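Local coordinates for protein HI_1472 (PDB 3PSH) that binds molybdate and tungstate in the periplasm and delivers molybdate to an ABC transporter for low-affinity import into the cell, at residues Val90-Pro95 and Ser113-Glu118; Leu125-Thr130 and Lys134-Gly139; Gly143-Ala148 and Glu159-Ala164. All coordinates share one frame; numbering follows the deposited sequence.

Interaction 1: Val90-Pro95 and Ser113-Glu118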
loop_
_atom_site.group_PDB
_atom_site.type_symbol
_atom_site.label_atom_id
_atom_site.label_comp_id
_atom_site.label_asym_id
_atom_site.label_seq_id
_atom_site.Cartn_x
_atom_site.Cartn_y
_atom_site.Cartn_z
ATOM N N VAL A 90 6.766 -11.721 -6.358
ATOM C CA VAL A 90 7.222 -10.510 -7.077
ATOM C C VAL A 90 6.033 -9.562 -7.200
ATOM O O VAL A 90 4.866 -10.011 -7.164
ATOM C CB VAL A 90 7.827 -10.848 -8.494
ATOM C CG1 VAL A 90 9.059 -11.802 -8.258
ATOM C CG2 VAL A 90 6.787 -11.410 -9.522
ATOM N N THR A 91 6.311 -8.277 -7.494
ATOM C CA THR A 91 5.218 -7.318 -7.830
ATOM C C THR A 91 4.691 -7.609 -9.260
ATOM O O THR A 91 5.413 -8.052 -10.166
ATOM C CB THR A 91 5.753 -5.907 -7.661
ATOM O OG1 THR A 91 4.664 -4.961 -7.562
ATOM C CG2 THR A 91 6.778 -5.528 -8.711
ATOM N N ASN A 92 3.428 -7.198 -9.482
ATOM C CA ASN A 92 2.780 -7.461 -10.715
ATOM C C ASN A 92 3.464 -6.874 -11.933
ATOM O O ASN A 92 3.384 -7.432 -12.984
ATOM C CB ASN A 92 1.318 -7.023 -10.672
ATOM C CG ASN A 92 1.191 -5.546 -10.336
ATOM O OD1 ASN A 92 1.618 -5.087 -9.230
ATOM N ND2 ASN A 92 0.769 -4.791 -11.312
ATOM N N TYR A 93 4.155 -5.741 -11.801
ATOM C CA TYR A 93 4.789 -5.151 -12.956
ATOM C C TYR A 93 6.255 -5.582 -13.069
ATOM O O TYR A 93 7.045 -4.970 -13.851
ATOM C CB TYR A 93 4.629 -3.598 -12.843
ATOM C CG TYR A 93 5.335 -2.951 -11.656
ATOM C CD1 TYR A 93 6.718 -2.640 -11.727
ATOM C CD2 TYR A 93 4.637 -2.582 -10.517
ATOM C CE1 TYR A 93 7.397 -2.063 -10.622
ATOM C CE2 TYR A 93 5.319 -2.013 -9.409
ATOM C CZ TYR A 93 6.673 -1.718 -9.483
ATOM O OH TYR A 93 7.325 -1.111 -8.458
ATOM N N ALA A 94 6.671 -6.617 -12.290
ATOM C CA ALA A 94 8.125 -7.111 -12.389
ATOM C C ALA A 94 8.425 -7.391 -13.851
ATOM O O ALA A 94 7.627 -8.019 -14.519
ATOM C CB ALA A 94 8.356 -8.352 -11.549
ATOM N N PRO A 95 9.588 -6.902 -14.323
ATOM C CA PRO A 95 9.813 -7.127 -15.773
ATOM C C PRO A 95 9.776 -8.644 -16.126
ATOM O O PRO A 95 10.192 -9.514 -15.303
ATOM C CB PRO A 95 11.224 -6.647 -15.986
ATOM C CG PRO A 95 11.446 -5.527 -14.842
ATOM C CD PRO A 95 10.561 -5.973 -13.715
ATOM N N SER A 113 -0.582 -8.195 -7.233
ATOM C CA SER A 113 -0.936 -6.847 -7.651
ATOM C C SER A 113 -1.874 -6.217 -6.621
ATOM O O SER A 113 -2.046 -4.996 -6.704
ATOM C CB SER A 113 -1.761 -6.860 -8.938
ATOM O OG SER A 113 -2.950 -7.577 -8.739
ATOM N N LEU A 114 -2.568 -7.020 -5.760
ATOM C CA LEU A 114 -3.645 -6.466 -4.903
ATOM C C LEU A 114 -4.729 -5.719 -5.739
ATOM O O LEU A 114 -5.463 -4.798 -5.227
ATOM C CB LEU A 114 -3.069 -5.547 -3.804
ATOM C CG LEU A 114 -1.995 -6.274 -2.978
ATOM C CD1 LEU A 114 -1.529 -5.268 -1.865
ATOM C CD2 LEU A 114 -2.486 -7.561 -2.361
ATOM N N ARG A 115 -4.881 -6.115 -6.979
ATOM C CA ARG A 115 -5.908 -5.579 -7.865
ATOM C C ARG A 115 -6.481 -6.674 -8.794
ATOM O O ARG A 115 -5.769 -7.568 -9.328
ATOM C CB ARG A 115 -5.342 -4.351 -8.631
ATOM C CG ARG A 115 -4.690 -4.498 -9.958
ATOM C CD ARG A 115 -4.619 -3.139 -10.664
ATOM N NE ARG A 115 -3.747 -3.264 -11.809
ATOM C CZ ARG A 115 -2.495 -2.901 -11.820
ATOM N NH1 ARG A 115 -1.865 -2.387 -10.746
ATOM N NH2 ARG A 115 -1.827 -3.102 -12.895
ATOM N N THR A 116 -7.765 -6.609 -9.049
ATOM C CA THR A 116 -8.315 -7.419 -10.165
ATOM C C THR A 116 -8.290 -6.471 -11.372
ATOM O O THR A 116 -7.224 -6.120 -11.893
ATOM C CB THR A 116 -9.697 -8.066 -9.781
ATOM O OG1 THR A 116 -10.581 -7.036 -9.346
ATOM C CG2 THR A 116 -9.562 -9.090 -8.685
ATOM N N GLY A 117 -9.432 -6.038 -11.830
ATOM C CA GLY A 117 -9.489 -5.145 -12.957
ATOM C C GLY A 117 -9.261 -5.852 -14.283
ATOM O O GLY A 117 -9.120 -7.087 -14.352
ATOM N N GLU A 118 -9.196 -5.023 -15.318
ATOM C CA GLU A 118 -8.960 -5.447 -16.702
ATOM C C GLU A 118 -7.684 -6.373 -16.770
ATOM O O GLU A 118 -6.570 -5.993 -16.338
ATOM C CB GLU A 118 -8.741 -4.145 -17.535
ATOM C CG GLU A 118 -10.001 -3.300 -17.993
ATOM C CD GLU A 118 -10.814 -2.645 -16.898
ATOM O OE1 GLU A 118 -10.272 -2.264 -15.834
ATOM O OE2 GLU A 118 -12.044 -2.478 -17.152
HETATM O O HOH W 1 0.725 -1.932 -10.621
#

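Interaction 2: Leu125-Thr130 and Lys134-Gly139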
loop_
_atom_site.group_PDB
_atom_site.type_symbol
_atom_site.label_atom_id
_atom_site.label_comp_id
_atom_site.label_asym_id
_atom_site.label_seq_id
_atom_site.Cartn_x
_atom_site.Cartn_y
_atom_site.Cartn_z
ATOM N N LEU A 125 2.619 -1.047 -14.491
ATOM C CA LEU A 125 2.914 -0.302 -13.223
ATOM C C LEU A 125 1.696 0.625 -12.933
ATOM O O LEU A 125 1.222 0.770 -11.793
ATOM C CB LEU A 125 4.187 0.487 -13.396
ATOM C CG LEU A 125 4.511 1.569 -12.358
ATOM C CD1 LEU A 125 4.685 1.050 -10.846
ATOM C CD2 LEU A 125 5.784 2.253 -13.032
ATOM N N ASN A 126 1.211 1.289 -14.019
ATOM C CA ASN A 126 0.138 2.333 -13.896
ATOM C C ASN A 126 -0.992 1.989 -14.790
ATOM O O ASN A 126 -0.958 2.255 -16.028
ATOM C CB ASN A 126 0.703 3.726 -14.357
ATOM C CG ASN A 126 1.911 4.189 -13.533
ATOM O OD1 ASN A 126 3.016 4.479 -14.077
ATOM N ND2 ASN A 126 1.767 4.172 -12.228
ATOM N N PRO A 127 -1.996 1.297 -14.238
ATOM C CA PRO A 127 -3.139 0.744 -15.054
ATOM C C PRO A 127 -4.180 1.808 -15.353
ATOM O O PRO A 127 -4.164 2.888 -14.716
ATOM C CB PRO A 127 -3.752 -0.308 -14.184
ATOM C CG PRO A 127 -3.406 0.165 -12.736
ATOM C CD PRO A 127 -2.071 0.920 -12.802
ATOM N N THR A 128 -4.999 1.534 -16.350
ATOM C CA THR A 128 -6.258 2.245 -16.659
ATOM C C THR A 128 -7.380 1.234 -16.275
ATOM O O THR A 128 -7.483 0.107 -16.819
ATOM C CB THR A 128 -6.338 2.542 -18.196
ATOM O OG1 THR A 128 -5.237 3.358 -18.548
ATOM C CG2 THR A 128 -7.647 3.179 -18.562
ATOM N N LEU A 129 -8.234 1.667 -15.355
ATOM C CA LEU A 129 -9.208 0.812 -14.732
ATOM C C LEU A 129 -10.582 1.448 -14.830
ATOM O O LEU A 129 -10.769 2.618 -14.488
ATOM C CB LEU A 129 -8.892 0.585 -13.263
ATOM C CG LEU A 129 -7.533 -0.016 -12.994
ATOM C CD1 LEU A 129 -7.291 0.176 -11.478
ATOM C CD2 LEU A 129 -7.433 -1.497 -13.394
ATOM N N THR A 130 -11.534 0.677 -15.325
ATOM C CA THR A 130 -12.854 1.216 -15.506
ATOM C C THR A 130 -13.664 1.224 -14.186
ATOM O O THR A 130 -14.670 1.960 -14.090
ATOM C CB THR A 130 -13.678 0.473 -16.602
ATOM O OG1 THR A 130 -13.846 -0.869 -16.205
ATOM C CG2 THR A 130 -13.012 0.570 -17.987
ATOM N N LYS A 134 -13.745 -1.258 -7.298
ATOM C CA LYS A 134 -14.029 -2.673 -7.282
ATOM C C LYS A 134 -12.668 -3.486 -7.448
ATOM O O LYS A 134 -12.434 -4.463 -6.758
ATOM C CB LYS A 134 -15.019 -3.052 -8.443
ATOM C CG LYS A 134 -15.343 -4.591 -8.391
ATOM C CD LYS A 134 -16.504 -4.813 -9.478
ATOM C CE LYS A 134 -16.769 -6.245 -9.844
ATOM N NZ LYS A 134 -16.987 -6.958 -8.597
ATOM N N ALA A 135 -11.856 -3.035 -8.339
ATOM C CA ALA A 135 -10.648 -3.733 -8.695
ATOM C C ALA A 135 -9.774 -3.781 -7.466
ATOM O O ALA A 135 -9.156 -4.824 -7.201
ATOM C CB ALA A 135 -9.934 -2.991 -9.853
ATOM N N TYR A 136 -9.598 -2.644 -6.791
ATOM C CA TYR A 136 -8.777 -2.666 -5.551
ATOM C C TYR A 136 -9.415 -3.353 -4.340
ATOM O O TYR A 136 -8.755 -4.027 -3.477
ATOM C CB TYR A 136 -8.212 -1.248 -5.171
ATOM C CG TYR A 136 -7.127 -0.789 -6.191
ATOM C CD1 TYR A 136 -5.914 -1.546 -6.275
ATOM C CD2 TYR A 136 -7.253 0.383 -6.996
ATOM C CE1 TYR A 136 -4.889 -1.120 -7.174
ATOM C CE2 TYR A 136 -6.213 0.787 -7.870
ATOM C CZ TYR A 136 -5.042 0.017 -7.915
ATOM O OH TYR A 136 -4.058 0.345 -8.787
ATOM N N ASN A 137 -10.744 -3.187 -4.184
ATOM C CA ASN A 137 -11.415 -3.927 -3.138
ATOM C C ASN A 137 -11.268 -5.471 -3.304
ATOM O O ASN A 137 -10.852 -6.207 -2.413
ATOM C CB ASN A 137 -12.886 -3.583 -3.128
ATOM C CG ASN A 137 -13.123 -2.142 -2.597
ATOM O OD1 ASN A 137 -12.221 -1.589 -1.966
ATOM N ND2 ASN A 137 -14.318 -1.574 -2.840
ATOM N N ASP A 138 -11.668 -5.917 -4.489
ATOM C CA ASP A 138 -11.620 -7.353 -4.749
ATOM C C ASP A 138 -10.165 -7.849 -4.822
ATOM O O ASP A 138 -9.864 -8.945 -4.433
ATOM C CB ASP A 138 -12.274 -7.621 -6.086
ATOM C CG ASP A 138 -13.828 -7.490 -6.053
ATOM O OD1 ASP A 138 -14.363 -7.330 -4.923
ATOM O OD2 ASP A 138 -14.427 -7.559 -7.168
ATOM N N GLY A 139 -9.265 -6.974 -5.192
ATOM C CA GLY A 139 -7.843 -7.377 -5.442
ATOM C C GLY A 139 -7.119 -7.495 -4.097
ATOM O O GLY A 139 -6.246 -8.406 -3.953
#

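Interaction 3: Gly143-Ala148 and Glu159-Ala164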
loop_
_atom_site.group_PDB
_atom_site.type_symbol
_atom_site.label_atom_id
_atom_site.label_comp_id
_atom_site.label_asym_id
_atom_site.label_seq_id
_atom_site.Cartn_x
_atom_site.Cartn_y
_atom_site.Cartn_z
ATOM N N GLY A 143 -5.737 -10.902 -3.027
ATOM C CA GLY A 143 -4.322 -10.946 -2.698
ATOM C C GLY A 143 -3.975 -11.464 -1.327
ATOM O O GLY A 143 -3.052 -12.241 -1.129
ATOM N N ILE A 144 -4.678 -10.904 -0.344
ATOM C CA ILE A 144 -4.494 -11.391 1.010
ATOM C C ILE A 144 -4.799 -12.919 1.034
ATOM O O ILE A 144 -4.046 -13.691 1.690
ATOM C CB ILE A 144 -5.378 -10.582 2.066
ATOM C CG1 ILE A 144 -4.855 -9.134 2.218
ATOM C CG2 ILE A 144 -5.274 -11.299 3.451
ATOM C CD1 ILE A 144 -5.816 -8.324 3.157
ATOM N N GLU A 145 -5.931 -13.246 0.411
ATOM C CA GLU A 145 -6.269 -14.730 0.393
ATOM C C GLU A 145 -5.183 -15.573 -0.184
ATOM O O GLU A 145 -4.873 -16.701 0.353
ATOM C CB GLU A 145 -7.638 -15.014 -0.206
ATOM C CG GLU A 145 -8.770 -14.345 0.615
ATOM C CD GLU A 145 -10.096 -14.305 -0.148
ATOM O OE1 GLU A 145 -10.082 -14.524 -1.373
ATOM O OE2 GLU A 145 -11.106 -13.978 0.483
ATOM N N LEU A 146 -4.598 -15.078 -1.260
ATOM C CA LEU A 146 -3.496 -15.869 -1.999
ATOM C C LEU A 146 -2.242 -15.966 -1.129
ATOM O O LEU A 146 -1.688 -17.027 -0.984
ATOM C CB LEU A 146 -3.202 -15.240 -3.360
ATOM C CG LEU A 146 -1.931 -15.775 -4.076
ATOM C CD1 LEU A 146 -2.229 -17.330 -4.433
ATOM C CD2 LEU A 146 -1.773 -14.959 -5.467
ATOM N N ILE A 147 -1.799 -14.840 -0.538
ATOM C CA ILE A 147 -0.570 -14.856 0.278
ATOM C C ILE A 147 -0.852 -15.780 1.486
ATOM O O ILE A 147 0.021 -16.566 1.878
ATOM C CB ILE A 147 -0.225 -13.405 0.719
ATOM C CG1 ILE A 147 -0.002 -12.568 -0.542
ATOM C CG2 ILE A 147 0.939 -13.412 1.716
ATOM C CD1 ILE A 147 -0.010 -11.000 -0.376
ATOM N N ALA A 148 -2.023 -15.671 2.080
ATOM C CA ALA A 148 -2.325 -16.510 3.235
ATOM C C ALA A 148 -2.330 -17.986 2.814
ATOM O O ALA A 148 -1.923 -18.861 3.588
ATOM C CB ALA A 148 -3.594 -16.066 3.951
ATOM N N GLU A 159 -9.417 -13.211 8.741
ATOM C CA GLU A 159 -9.641 -12.211 9.757
ATOM C C GLU A 159 -9.099 -10.841 9.298
ATOM O O GLU A 159 -9.652 -9.743 9.648
ATOM C CB GLU A 159 -8.864 -12.634 11.026
ATOM C CG GLU A 159 -9.508 -13.897 11.611
ATOM C CD GLU A 159 -8.671 -14.637 12.631
ATOM O OE1 GLU A 159 -7.428 -14.349 12.760
ATOM O OE2 GLU A 159 -9.281 -15.581 13.225
ATOM N N LEU A 160 -7.990 -10.903 8.562
ATOM C CA LEU A 160 -7.330 -9.677 8.041
ATOM C C LEU A 160 -8.196 -9.013 6.961
ATOM O O LEU A 160 -8.437 -7.740 6.986
ATOM C CB LEU A 160 -5.949 -10.065 7.433
ATOM C CG LEU A 160 -5.172 -8.762 7.042
ATOM C CD1 LEU A 160 -4.830 -7.795 8.151
ATOM C CD2 LEU A 160 -3.808 -9.282 6.503
ATOM N N VAL A 161 -8.805 -9.827 6.082
ATOM C CA VAL A 161 -9.737 -9.304 5.094
ATOM C C VAL A 161 -10.956 -8.660 5.793
ATOM O O VAL A 161 -11.369 -7.544 5.439
ATOM C CB VAL A 161 -10.207 -10.420 4.123
ATOM C CG1 VAL A 161 -11.418 -9.930 3.241
ATOM C CG2 VAL A 161 -8.971 -10.884 3.208
ATOM N N LYS A 162 -11.517 -9.367 6.745
ATOM C CA LYS A 162 -12.718 -8.857 7.471
ATOM C C LYS A 162 -12.335 -7.523 8.205
ATOM O O LYS A 162 -13.093 -6.522 8.083
ATOM C CB LYS A 162 -13.338 -9.954 8.447
ATOM C CG LYS A 162 -14.701 -9.450 9.019
ATOM C CD LYS A 162 -15.244 -10.106 10.309
ATOM C CE LYS A 162 -16.272 -9.118 10.989
ATOM N NZ LYS A 162 -15.731 -7.691 11.319
ATOM N N ALA A 163 -11.169 -7.489 8.890
ATOM C CA ALA A 163 -10.718 -6.242 9.527
ATOM C C ALA A 163 -10.536 -5.118 8.494
ATOM O O ALA A 163 -10.934 -3.931 8.768
ATOM C CB ALA A 163 -9.486 -6.418 10.327
ATOM N N ALA A 164 -9.963 -5.418 7.308
ATOM C CA ALA A 164 -9.681 -4.340 6.351
ATOM C C ALA A 164 -10.924 -3.504 6.000
ATOM O O ALA A 164 -10.861 -2.271 5.726
ATOM C CB ALA A 164 -9.076 -4.957 5.004
#

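Interaction 1: Val90-Pro95 and Ser113-Glu118
Asn92 packs its side chain against Ser113 where two neighbouring parallel strands of the N-terminal sheet, 87-91 and 109-112, run out into the loops beside the molybdate cleft of this class of periplasmic binding protein. The close-packed half is here: Asn92 CB and CG both sit 3.5 Å from Ser113 CB, and Asn92 OD1 is likewise 3.5 Å from Ser113 CA. Asn92 CG stands between the backbone N and the carbonyl carbon (chi1 58°), which brings the amide across the start of the facing loop. OD1 is hydrogen-bonded to the hydroxyl of Tyr280, a molybdate-binding residue, which places Asn92 in the second shell of the site and probably helps position that hydroxyl; the Asn92 side chain is about 8 Å from the bound ion.

Toward Arg115 the fit is looser, and a single water fills in between the polar groups. The extended chain of Arg115 brings its guanidinium up to the Asn92 amide with the two planes at 90°. Asn92 ND2 and Arg115 NH2, 3.5 Å apart, are both donors and cannot bond to each other; ND2 donates to Lys122 O as well as to the water, and NH2 to the carbonyls of Glu121 and Lys124. Within the loop, Ser113 OG donates to Arg115 O (2.9 Å), in the carbonyl plane and on a lone pair. The water accepts from Asn92 ND2 at 2.9 Å and, at the guanidinium edge, from Arg115 NH1 at 2.6 Å.

Interaction 2: Leu125-Thr130 and Lys134-Gly139
Leu129 reaches from the loop to Tyr136, its side chain crossing that of the tyrosine at about a right angle. Leu129 CD1 does the touching, 3.8 Å from Tyr136 CE2 in an oblique approach to the ring. The same methyl also reaches the helix itself, lying 4.4 Å from Ala135 CB, so it packs against two consecutive residues near the start of helix 132-151. Pro127 meets the far end of the tyrosine, again at about a right angle, with its CG 4.0 Å from Tyr136 OH. With Tyr136 CG anti to the carbonyl carbon (chi1 -69°), the ring extends from the helix toward the loop, and its end comes nearer than the direction of its CB suggests. On the helix surface, Lys134 NZ makes a salt bridge of 3.0 Å to the syn lone pair of Asp138 OD2, one turn further along.

The loop thus folds back over the helix it leads into, close to the molybdate site: the Tyr136 side chain is about 8 Å from the bound ion. Between the segments the chemistry is apolar, while the phenol oxygen is hydrogen-bonded to Gly199 O beyond them. Packing beside one ring carbon and a polar tie at the hydroxyl probably restrain the ring's rotation.

Interaction 3: Gly143-Ala148 and Glu159-Ala164
Ile144 packs its side chain against Leu160 and Val161 where helices 132-151 and 154-165 pair antiparallel, their local axes 10.0 Å apart at closest and 160° between directions. Beginning the segment, Gly143 gives its carbonyl to Ile147 N in the regular helical pattern. Ile144, next in line, carries most of the contact with both of its branches. Its CG2 methyl, anti to the backbone N, lies 3.7 Å from Val161 CG2 and 3.9 Å from Leu160 CD2. The side chain crosses Leu160 at about a right angle, and Ile144 CD1 ends 4.0 Å from Leu160 CG. Ile144 and Val161 run alongside each other in opposite directions. At the margin of the contact, Glu145 CG lies 4.3 Å from Val161 CG2, while the Glu145 carboxylate makes a salt bridge with Lys141 on its own helix. Further on, Leu146 and Ile147 face other parts of the fold, Leu146 packing on strand 109-112 and Ile147 on helix 26-34 as well as that strand.

Leu160 also meets Tyr314 and Phe318, extending the apolar contact to helix 307-319. With hydrocarbon meeting hydrocarbon at its centre, the contact across these segments rests on the shape and burial of apolar groups.

In the fold
Following the chain from the N terminus, interaction 1 comes first: strand 87-91 leads through helix 96-103 to strand 109-112, and the contact joins the ends of these two parallel neighbours. The long loop then runs on to 125-130, where interaction 2 closes the short link into helix 132-151. The same helix continues to 143-148, and interaction 3 closes its hairpin with helix 154-165. The three follow in series, neither nested nor crossed. Interactions 1 and 2 touch directly, through Thr116 N with Ala135 O and Glu118 with Thr130; Leu114 packs on Gly143 between interactions 1 and 3, whereas interactions 2 and 3 are linked through their shared helix. Together they connect the N-terminal sheet and cleft loops to helices 132-151 and 154-165.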